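Local coordinates for protein 2-C-methyl-D-erythritol 2,4-cyclodiphosphate synthase (Thermus thermophilus, PDB 1IV3) that catalyses the conversion of 4-diphosphocytidyl-2-C-methyl-D-erythritol 2-phosphate to 2-C-methyl-D-erythritol 2,4-cyclodiphosphate with release of CMP, a step of non-mevalonate isoprenoid synthesis, at residues 2-12 against 140-150; 18-29 against 102-112. The protein carries 3 engineered substitutions. One frame throughout, in Å; residues are numbered along the deposited sequence.

Interaction 1 of 2, residues 2-12 against 140-150; sequences RIGYGEDSHRL and SHVQARAVVLL. With MG (magnesium ion), chain G.
G4, G6, D8 and H10 face V148, A146, A144 and V142 as hydrogen-bonded antiparallel pairs, each exchanging two backbone N-H...O bonds; A146 N to G6 O measures 2.8 Å. R2 with L150, and L12 N on S140 O, prolong the pairing at its ends. CA-H...O contacts fill the alternate positions, S9 CA lying 3.2 Å from V142 O. Among the apolar contacts, I3 CD1 presses on V147 CG1 at a tight 3.3 Å. V147 CG2 lies at the edge of the Y5 ring, in its plane, 3.5 Å from Y5 CD1. These strands are neighbours in the mixed sheet of the IspF fold: A144, A146 and V148 pack on helix 39-50, whereas I3 and Y5 look toward the other subunits of the trimer. Salt bridges cross that interface. E7 OE1 and R145 NE form a salt bridge whose hydrogen bond, 3.2 Å, is weak, the carboxylate and guanidinium planes 61° apart; the stronger partner of E7 is R145 of the second subunit, and R145 NH1 is salt-bridged to E7 of the third. Magnesium is held by D8 OD2 at 1.9 Å and H10 NE2 at 2.0 Å, with H42 and a water; D8 OD1 makes a salt bridge to K132 of the second subunit.

Interaction 2 of 2, residues 18-29 against 102-112; sequences LYLCGLLIPSPV and RPKLGPHRKAL
The backbones come nearest at S27 and P103, CA to CA 5.7 Å, and at C21 and L112, with no hydrogen bond between the two segments. Residues 18-25 form a beta hairpin closed by a type I' turn from L20 to L23. The hairpin lies against residues 102-106 of the loop that binds the substrate and against the start of helix 109-120. At the turn, L112 CD2 wedges in tightly, 3.5 Å from C21 CB, while L23 CD1 rests on A111 CB. I25 CG2 makes a CH-pi contact over one face of the H108 ring, 4.1 Å from its centroid, and I25 CD1 turns to L112 CD2. H108 ND1 is buried here without a polar partner. L18 CD2 ends against the ring of P103, which follows a cis peptide bond, 3.6 Å from P103 CD. S27 OG, anti to its own N (chi1 180°), donates to V29 O at 2.7 Å and lies 3.2 Å from P103 CD. With an alanine at S27, V29 O would probably lose this donor and P103 CD its contact with the hydroxyl, leaving the bend at P28 less firmly held. R102, salt-bridged to E14, offers one guanidinium face to V29, whose CG1 lies 3.1 Å from R102 NH2.

The centres of the two interactions lie about 16 Å apart. Along the chain the order is 2-12, 18-29, 102-112, 140-150, so both segments of interaction 2 fall between those of interaction 1. Strand 3-14 leads almost directly into the hairpin, and the contacts touch where L20 CD2 meets V142 CG2 at 4.0 Å and L12 packs on L18. Interaction 1 joins two strands of the mixed sheet; interaction 2 reaches that sheet from outside, L112 packing on L129 and F131 of strand 127-132, outermost within the chain. Strand 3-14, which carries two magnesium ligands, is thereby connected to the hairpin and helix 109-120 beside the loop that binds the substrate.

Interaction 1 of 2, residues 2-12 against 140-150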
loop_
_atom_site.group_PDB
_atom_site.type_symbol
_atom_site.label_atom_id
_atom_site.label_comp_id
_atom_site.label_asym_id
_atom_site.label_seq_id
_atom_site.Cartn_x
_atom_site.Cartn_y
_atom_site.Cartn_z
ATOM N N ARG A 2 -8.302 9.571 -12.307
ATOM C CA ARG A 2 -7.899 8.168 -12.220
ATOM C C ARG A 2 -6.796 7.934 -11.200
ATOM O O ARG A 2 -5.973 8.809 -10.948
ATOM C CB ARG A 2 -7.356 7.660 -13.560
ATOM C CG ARG A 2 -8.458 7.524 -14.598
ATOM C CD ARG A 2 -7.924 6.867 -15.874
ATOM N NE ARG A 2 -9.052 6.628 -16.754
ATOM C CZ ARG A 2 -9.609 5.478 -17.059
ATOM N NH1 ARG A 2 -9.132 4.365 -16.544
ATOM N NH2 ARG A 2 -10.649 5.455 -17.893
ATOM N N ILE A 3 -6.796 6.726 -10.658
ATOM C CA ILE A 3 -5.778 6.401 -9.668
ATOM C C ILE A 3 -5.140 5.065 -10.028
ATOM O O ILE A 3 -5.818 4.240 -10.649
ATOM C CB ILE A 3 -6.322 6.338 -8.231
ATOM C CG1 ILE A 3 -5.221 6.015 -7.214
ATOM C CG2 ILE A 3 -7.452 5.339 -8.080
ATOM C CD1 ILE A 3 -5.447 6.567 -5.838
ATOM N N GLY A 4 -3.879 4.894 -9.646
ATOM C CA GLY A 4 -3.265 3.588 -9.916
ATOM C C GLY A 4 -2.367 3.214 -8.738
ATOM O O GLY A 4 -1.770 4.105 -8.145
ATOM N N TYR A 5 -2.310 1.918 -8.421
ATOM C CA TYR A 5 -1.491 1.471 -7.299
ATOM C C TYR A 5 -0.568 0.371 -7.776
ATOM O O TYR A 5 -1.048 -0.533 -8.458
ATOM C CB TYR A 5 -2.422 0.990 -6.178
ATOM C CG TYR A 5 -1.670 0.522 -4.961
ATOM C CD1 TYR A 5 -0.983 1.444 -4.176
ATOM C CD2 TYR A 5 -1.674 -0.832 -4.630
ATOM C CE1 TYR A 5 -0.297 0.996 -3.054
ATOM C CE2 TYR A 5 -0.983 -1.276 -3.510
ATOM C CZ TYR A 5 -0.305 -0.353 -2.746
ATOM O OH TYR A 5 0.382 -0.794 -1.626
ATOM N N GLY A 6 0.716 0.383 -7.448
ATOM C CA GLY A 6 1.579 -0.730 -7.816
ATOM C C GLY A 6 2.652 -0.947 -6.753
ATOM O O GLY A 6 2.922 -0.086 -5.916
ATOM N N GLU A 7 3.222 -2.138 -6.831
ATOM C CA GLU A 7 4.194 -2.632 -5.891
ATOM C C GLU A 7 5.291 -3.396 -6.635
ATOM O O GLU A 7 5.045 -3.945 -7.707
ATOM C CB GLU A 7 3.599 -3.620 -4.888
ATOM C CG GLU A 7 2.454 -3.135 -4.018
ATOM C CD GLU A 7 2.127 -4.244 -2.999
ATOM O OE1 GLU A 7 3.085 -4.929 -2.577
ATOM O OE2 GLU A 7 0.970 -4.424 -2.624
ATOM N N ASP A 8 6.461 -3.423 -6.034
ATOM C CA ASP A 8 7.547 -4.275 -6.512
ATOM C C ASP A 8 8.470 -4.607 -5.343
ATOM O O ASP A 8 8.628 -3.831 -4.394
ATOM C CB ASP A 8 8.375 -3.614 -7.605
ATOM C CG ASP A 8 9.263 -4.624 -8.329
ATOM O OD1 ASP A 8 8.939 -5.828 -8.287
ATOM O OD2 ASP A 8 10.327 -4.175 -8.798
ATOM N N SER A 9 9.088 -5.770 -5.450
ATOM C CA SER A 9 10.130 -6.142 -4.489
ATOM C C SER A 9 11.218 -6.941 -5.200
ATOM O O SER A 9 10.931 -7.592 -6.201
ATOM C CB SER A 9 9.527 -6.927 -3.326
ATOM O OG SER A 9 9.171 -8.241 -3.736
ATOM N N HIS A 10 12.438 -6.862 -4.677
ATOM C CA HIS A 10 13.529 -7.686 -5.161
ATOM C C HIS A 10 14.422 -8.122 -4.003
ATOM O O HIS A 10 14.648 -7.360 -3.067
ATOM C CB HIS A 10 14.431 -6.986 -6.184
ATOM C CG HIS A 10 13.677 -6.796 -7.469
ATOM N ND1 HIS A 10 13.701 -7.715 -8.496
ATOM C CD2 HIS A 10 12.855 -5.791 -7.870
ATOM C CE1 HIS A 10 12.934 -7.277 -9.486
ATOM N NE2 HIS A 10 12.409 -6.111 -9.129
ATOM N N ARG A 11 14.891 -9.356 -4.166
ATOM C CA ARG A 11 15.897 -9.893 -3.268
ATOM C C ARG A 11 17.144 -9.038 -3.479
ATOM O O ARG A 11 17.511 -8.681 -4.597
ATOM C CB ARG A 11 16.162 -11.351 -3.569
ATOM C CG ARG A 11 16.801 -12.208 -2.503
ATOM C CD ARG A 11 16.448 -13.683 -2.737
ATOM N NE ARG A 11 15.397 -14.114 -1.817
ATOM C CZ ARG A 11 15.488 -14.086 -0.491
ATOM N NH1 ARG A 11 16.587 -13.650 0.112
ATOM N NH2 ARG A 11 14.465 -14.500 0.251
ATOM N N LEU A 12 17.781 -8.746 -2.352
ATOM C CA LEU A 12 19.018 -7.968 -2.474
ATOM C C LEU A 12 20.223 -8.877 -2.275
ATOM O O LEU A 12 20.252 -9.712 -1.372
ATOM C CB LEU A 12 18.989 -6.832 -1.460
ATOM C CG LEU A 12 18.054 -5.665 -1.764
ATOM C CD1 LEU A 12 17.900 -4.810 -0.516
ATOM C CD2 LEU A 12 18.577 -4.841 -2.943
ATOM N N SER A 140 16.615 -8.338 3.593
ATOM C CA SER A 140 17.346 -8.645 2.382
ATOM C C SER A 140 16.530 -8.361 1.127
ATOM O O SER A 140 16.816 -8.938 0.079
ATOM C CB SER A 140 17.786 -10.117 2.445
ATOM O OG SER A 140 18.824 -10.261 3.408
ATOM N N HIS A 141 15.532 -7.477 1.206
ATOM C CA HIS A 141 14.802 -7.072 0.008
ATOM C C HIS A 141 14.719 -5.548 -0.061
ATOM O O HIS A 141 14.776 -4.862 0.959
ATOM C CB HIS A 141 13.383 -7.621 -0.038
ATOM C CG HIS A 141 13.272 -9.101 -0.203
ATOM N ND1 HIS A 141 12.747 -9.680 -1.329
ATOM C CD2 HIS A 141 13.607 -10.121 0.634
ATOM C CE1 HIS A 141 12.777 -10.999 -1.185
ATOM N NE2 HIS A 141 13.288 -11.291 -0.014
ATOM N N VAL A 142 14.579 -5.054 -1.280
ATOM C CA VAL A 142 14.147 -3.670 -1.492
ATOM C C VAL A 142 12.661 -3.733 -1.845
ATOM O O VAL A 142 12.295 -4.585 -2.678
ATOM C CB VAL A 142 14.957 -2.958 -2.571
ATOM C CG1 VAL A 142 15.002 -3.753 -3.888
ATOM C CG2 VAL A 142 14.401 -1.558 -2.807
ATOM N N GLN A 143 11.821 -2.903 -1.224
ATOM C CA GLN A 143 10.402 -2.948 -1.574
ATOM C C GLN A 143 9.967 -1.558 -2.039
ATOM O O GLN A 143 10.487 -0.571 -1.505
ATOM C CB GLN A 143 9.536 -3.365 -0.404
ATOM C CG GLN A 143 9.954 -4.677 0.247
ATOM C CD GLN A 143 9.310 -4.906 1.606
ATOM O OE1 GLN A 143 9.942 -4.834 2.663
ATOM N NE2 GLN A 143 8.010 -5.183 1.588
ATOM N N ALA A 144 9.045 -1.471 -2.992
ATOM C CA ALA A 144 8.489 -0.177 -3.365
ATOM C C ALA A 144 6.978 -0.320 -3.449
ATOM O O ALA A 144 6.522 -1.355 -3.936
ATOM C CB ALA A 144 9.013 0.326 -4.706
ATOM N N ARG A 145 6.250 0.699 -3.006
ATOM C CA ARG A 145 4.809 0.763 -3.263
ATOM C C ARG A 145 4.485 2.179 -3.696
ATOM O O ARG A 145 5.034 3.128 -3.115
ATOM C CB ARG A 145 4.001 0.345 -2.031
ATOM C CG ARG A 145 4.410 -1.034 -1.509
ATOM C CD ARG A 145 3.477 -1.500 -0.387
ATOM N NE ARG A 145 3.745 -2.922 -0.119
ATOM C CZ ARG A 145 4.713 -3.257 0.728
ATOM N NH1 ARG A 145 5.405 -2.297 1.325
ATOM N NH2 ARG A 145 4.957 -4.535 0.966
ATOM N N ALA A 146 3.648 2.293 -4.729
ATOM C CA ALA A 146 3.416 3.576 -5.366
ATOM C C ALA A 146 1.935 3.814 -5.669
ATOM O O ALA A 146 1.281 2.855 -6.077
ATOM C CB ALA A 146 4.175 3.707 -6.691
ATOM N N VAL A 147 1.498 5.063 -5.500
ATOM C CA VAL A 147 0.168 5.479 -5.985
ATOM C C VAL A 147 0.376 6.591 -7.002
ATOM O O VAL A 147 1.197 7.502 -6.779
ATOM C CB VAL A 147 -0.748 5.967 -4.850
ATOM C CG1 VAL A 147 -2.167 6.226 -5.297
ATOM C CG2 VAL A 147 -0.793 4.931 -3.726
ATOM N N VAL A 148 -0.335 6.535 -8.110
ATOM C CA VAL A 148 -0.257 7.669 -9.044
ATOM C C VAL A 148 -1.657 8.250 -9.204
ATOM O O VAL A 148 -2.693 7.573 -9.043
ATOM C CB VAL A 148 0.305 7.284 -10.426
ATOM C CG1 VAL A 148 1.755 6.837 -10.336
ATOM C CG2 VAL A 148 -0.560 6.194 -11.039
ATOM N N LEU A 149 -1.668 9.540 -9.523
ATOM C CA LEU A 149 -2.946 10.232 -9.727
ATOM C C LEU A 149 -2.892 10.894 -11.097
ATOM O O LEU A 149 -1.863 11.512 -11.406
ATOM C CB LEU A 149 -3.142 11.227 -8.599
ATOM C CG LEU A 149 -4.425 12.050 -8.554
ATOM C CD1 LEU A 149 -5.629 11.150 -8.334
ATOM C CD2 LEU A 149 -4.306 13.125 -7.472
ATOM N N LEU A 150 -3.958 10.757 -11.857
ATOM C CA LEU A 150 -3.970 11.284 -13.218
ATOM C C LEU A 150 -5.272 12.031 -13.518
ATOM O O LEU A 150 -6.320 11.550 -13.094
ATOM C CB LEU A 150 -3.811 10.145 -14.224
ATOM C CG LEU A 150 -2.594 9.231 -14.044
ATOM C CD1 LEU A 150 -3.038 7.923 -13.416
ATOM C CD2 LEU A 150 -1.881 8.975 -15.356
HETATM MG MG MG G . 10.858 -5.410 -10.158
HETATM O O HOH W 1 9.819 -7.223 -11.196
#

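Interaction 2 of 2, residues 18-29 against 102-112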
loop_
_atom_site.group_PDB
_atom_site.type_symbol
_atom_site.label_atom_id
_atom_site.label_comp_id
_atom_site.label_asym_id
_atom_site.label_seq_id
_atom_site.Cartn_x
_atom_site.Cartn_y
_atom_site.Cartn_z
ATOM N N LEU A 18 23.060 -1.411 -7.338
ATOM C CA LEU A 18 21.718 -1.055 -6.893
ATOM C C LEU A 18 21.171 0.078 -7.755
ATOM O O LEU A 18 21.808 1.133 -7.835
ATOM C CB LEU A 18 21.721 -0.614 -5.425
ATOM C CG LEU A 18 20.364 -0.112 -4.930
ATOM C CD1 LEU A 18 19.328 -1.221 -4.940
ATOM C CD2 LEU A 18 20.490 0.486 -3.532
ATOM N N TYR A 19 20.026 -0.143 -8.384
ATOM C CA TYR A 19 19.377 0.893 -9.170
ATOM C C TYR A 19 18.052 1.298 -8.547
ATOM O O TYR A 19 17.246 0.409 -8.235
ATOM C CB TYR A 19 19.086 0.394 -10.602
ATOM C CG TYR A 19 20.395 0.144 -11.317
ATOM C CD1 TYR A 19 21.065 1.267 -11.797
ATOM C CD2 TYR A 19 20.914 -1.123 -11.495
ATOM C CE1 TYR A 19 22.265 1.115 -12.461
ATOM C CE2 TYR A 19 22.133 -1.290 -12.165
ATOM C CZ TYR A 19 22.777 -0.154 -12.629
ATOM O OH TYR A 19 23.979 -0.251 -13.302
ATOM N N LEU A 20 17.824 2.607 -8.395
ATOM C CA LEU A 20 16.556 3.054 -7.806
ATOM C C LEU A 20 16.169 4.377 -8.446
ATOM O O LEU A 20 17.000 5.276 -8.574
ATOM C CB LEU A 20 16.608 3.195 -6.286
ATOM C CG LEU A 20 16.548 1.891 -5.486
ATOM C CD1 LEU A 20 16.878 2.126 -4.013
ATOM C CD2 LEU A 20 15.190 1.214 -5.588
ATOM N N CYS A 21 14.912 4.449 -8.871
ATOM C CA CYS A 21 14.455 5.685 -9.490
ATOM C C CYS A 21 15.254 6.059 -10.730
ATOM O O CYS A 21 15.317 7.233 -11.094
ATOM C CB CYS A 21 14.544 6.849 -8.483
ATOM S SG CYS A 21 13.428 6.649 -7.066
ATOM N N GLY A 22 15.853 5.073 -11.378
ATOM C CA GLY A 22 16.567 5.262 -12.627
ATOM C C GLY A 22 18.036 5.528 -12.397
ATOM O O GLY A 22 18.765 5.621 -13.390
ATOM N N LEU A 23 18.477 5.643 -11.145
ATOM C CA LEU A 23 19.887 5.920 -10.884
ATOM C C LEU A 23 20.666 4.766 -10.265
ATOM O O LEU A 23 20.125 3.947 -9.502
ATOM C CB LEU A 23 19.987 7.059 -9.869
ATOM C CG LEU A 23 19.192 8.325 -10.161
ATOM C CD1 LEU A 23 19.471 9.347 -9.060
ATOM C CD2 LEU A 23 19.524 8.860 -11.550
ATOM N N LEU A 24 21.967 4.752 -10.553
ATOM C CA LEU A 24 22.900 3.895 -9.829
ATOM C C LEU A 24 23.121 4.388 -8.402
ATOM O O LEU A 24 23.534 5.511 -8.160
ATOM C CB LEU A 24 24.237 3.833 -10.582
ATOM C CG LEU A 24 24.964 2.485 -10.603
ATOM C CD1 LEU A 24 26.455 2.694 -10.846
ATOM C CD2 LEU A 24 24.747 1.681 -9.339
ATOM N N ILE A 25 22.859 3.558 -7.400
ATOM C CA ILE A 25 23.106 3.989 -6.032
ATOM C C ILE A 25 24.236 3.200 -5.373
ATOM O O ILE A 25 24.148 1.973 -5.219
ATOM C CB ILE A 25 21.831 3.834 -5.195
ATOM C CG1 ILE A 25 20.659 4.610 -5.809
ATOM C CG2 ILE A 25 22.079 4.249 -3.758
ATOM C CD1 ILE A 25 21.021 6.085 -5.922
ATOM N N PRO A 26 25.273 3.923 -4.954
ATOM C CA PRO A 26 26.427 3.265 -4.311
ATOM C C PRO A 26 25.934 2.449 -3.120
ATOM O O PRO A 26 25.217 2.993 -2.289
ATOM C CB PRO A 26 27.303 4.436 -3.882
ATOM C CG PRO A 26 26.933 5.533 -4.845
ATOM C CD PRO A 26 25.444 5.383 -5.000
ATOM N N SER A 27 26.289 1.160 -3.089
ATOM C CA SER A 27 25.697 0.222 -2.159
ATOM C C SER A 27 26.469 -1.087 -2.046
ATOM O O SER A 27 27.032 -1.538 -3.039
ATOM C CB SER A 27 24.261 -0.087 -2.613
ATOM O OG SER A 27 23.622 -1.016 -1.740
ATOM N N PRO A 28 26.469 -1.682 -0.863
ATOM C CA PRO A 28 27.056 -3.012 -0.661
ATOM C C PRO A 28 26.158 -4.110 -1.215
ATOM O O PRO A 28 26.586 -5.261 -1.266
ATOM C CB PRO A 28 27.124 -3.144 0.865
ATOM C CG PRO A 28 26.001 -2.285 1.358
ATOM C CD PRO A 28 25.926 -1.123 0.395
ATOM N N VAL A 29 24.922 -3.796 -1.608
ATOM C CA VAL A 29 23.929 -4.790 -1.999
ATOM C C VAL A 29 23.075 -4.278 -3.150
ATOM O O VAL A 29 22.811 -3.081 -3.283
ATOM C CB VAL A 29 22.996 -5.189 -0.838
ATOM C CG1 VAL A 29 23.785 -5.810 0.305
ATOM C CG2 VAL A 29 22.191 -3.999 -0.325
ATOM N N ARG A 102 19.422 -1.272 3.986
ATOM C CA ARG A 102 20.663 -0.595 3.609
ATOM C C ARG A 102 20.706 -0.555 2.090
ATOM O O ARG A 102 20.071 -1.465 1.527
ATOM C CB ARG A 102 21.871 -1.322 4.186
ATOM C CG ARG A 102 21.803 -2.822 4.000
ATOM C CD ARG A 102 23.017 -3.568 4.555
ATOM N NE ARG A 102 23.018 -4.933 4.020
ATOM C CZ ARG A 102 24.079 -5.661 3.718
ATOM N NH1 ARG A 102 25.297 -5.166 3.894
ATOM N NH2 ARG A 102 23.922 -6.892 3.239
ATOM N N PRO A 103 21.358 0.403 1.462
ATOM C CA PRO A 103 22.077 1.518 2.071
ATOM C C PRO A 103 21.128 2.645 2.471
ATOM O O PRO A 103 19.955 2.625 2.090
ATOM C CB PRO A 103 22.964 2.028 0.926
ATOM C CG PRO A 103 22.108 1.797 -0.279
ATOM C CD PRO A 103 21.413 0.493 -0.024
ATOM N N LYS A 104 21.610 3.626 3.228
ATOM C CA LYS A 104 20.814 4.812 3.510
ATOM C C LYS A 104 20.503 5.572 2.221
ATOM O O LYS A 104 21.417 5.813 1.417
ATOM C CB LYS A 104 21.564 5.740 4.482
ATOM C CG LYS A 104 21.745 5.079 5.851
ATOM C CD LYS A 104 22.419 6.018 6.837
ATOM C CE LYS A 104 21.611 6.141 8.125
ATOM N NZ LYS A 104 22.020 5.103 9.121
ATOM N N LEU A 105 19.242 5.948 2.045
ATOM C CA LEU A 105 18.871 6.676 0.821
ATOM C C LEU A 105 18.869 8.179 1.010
ATOM O O LEU A 105 18.921 8.943 0.038
ATOM C CB LEU A 105 17.525 6.137 0.306
ATOM C CG LEU A 105 17.522 4.681 -0.193
ATOM C CD1 LEU A 105 16.192 4.326 -0.842
ATOM C CD2 LEU A 105 18.654 4.421 -1.188
ATOM N N GLY A 106 18.833 8.614 2.279
ATOM C CA GLY A 106 18.862 10.033 2.598
ATOM C C GLY A 106 19.818 10.895 1.798
ATOM O O GLY A 106 19.387 11.912 1.204
ATOM N N PRO A 107 21.090 10.512 1.747
ATOM C CA PRO A 107 22.077 11.334 1.034
ATOM C C PRO A 107 21.779 11.444 -0.458
ATOM O O PRO A 107 22.390 12.309 -1.105
ATOM C CB PRO A 107 23.404 10.596 1.256
ATOM C CG PRO A 107 23.174 9.794 2.486
ATOM C CD PRO A 107 21.739 9.332 2.334
ATOM N N HIS A 108 20.885 10.609 -0.985
ATOM C CA HIS A 108 20.568 10.610 -2.416
ATOM C C HIS A 108 19.206 11.189 -2.746
ATOM O O HIS A 108 18.715 11.116 -3.883
ATOM C CB HIS A 108 20.610 9.158 -2.950
ATOM C CG HIS A 108 21.981 8.571 -2.753
ATOM N ND1 HIS A 108 22.304 7.641 -1.801
ATOM C CD2 HIS A 108 23.123 8.848 -3.431
ATOM C CE1 HIS A 108 23.593 7.350 -1.888
ATOM N NE2 HIS A 108 24.103 8.069 -2.869
ATOM N N ARG A 109 18.568 11.763 -1.745
ATOM C CA ARG A 109 17.192 12.215 -1.886
ATOM C C ARG A 109 17.037 13.185 -3.040
ATOM O O ARG A 109 16.153 13.062 -3.887
ATOM C CB ARG A 109 16.736 12.894 -0.573
ATOM C CG ARG A 109 15.265 13.216 -0.538
ATOM C CD ARG A 109 14.801 13.803 0.781
ATOM N NE ARG A 109 15.083 12.971 1.946
ATOM C CZ ARG A 109 14.243 12.044 2.405
ATOM N NH1 ARG A 109 13.096 11.890 1.749
ATOM N NH2 ARG A 109 14.517 11.297 3.468
ATOM N N LYS A 110 17.925 14.187 -3.087
ATOM C CA LYS A 110 17.761 15.188 -4.142
ATOM C C LYS A 110 17.868 14.546 -5.526
ATOM O O LYS A 110 17.018 14.782 -6.395
ATOM C CB LYS A 110 18.802 16.300 -4.003
ATOM C CG LYS A 110 18.574 17.396 -5.032
ATOM C CD LYS A 110 19.609 18.514 -4.943
ATOM C CE LYS A 110 19.712 19.209 -6.301
ATOM N NZ LYS A 110 18.380 19.678 -6.781
ATOM N N ALA A 111 18.919 13.747 -5.704
ATOM C CA ALA A 111 19.118 13.110 -7.004
ATOM C C ALA A 111 17.940 12.206 -7.364
ATOM O O ALA A 111 17.473 12.194 -8.496
ATOM C CB ALA A 111 20.399 12.294 -6.990
ATOM N N LEU A 112 17.454 11.406 -6.422
ATOM C CA LEU A 112 16.343 10.483 -6.697
ATOM C C LEU A 112 15.077 11.225 -7.092
ATOM O O LEU A 112 14.397 10.949 -8.092
ATOM C CB LEU A 112 16.089 9.639 -5.452
ATOM C CG LEU A 112 17.199 8.622 -5.162
ATOM C CD1 LEU A 112 17.147 8.039 -3.753
ATOM C CD2 LEU A 112 17.081 7.536 -6.225
#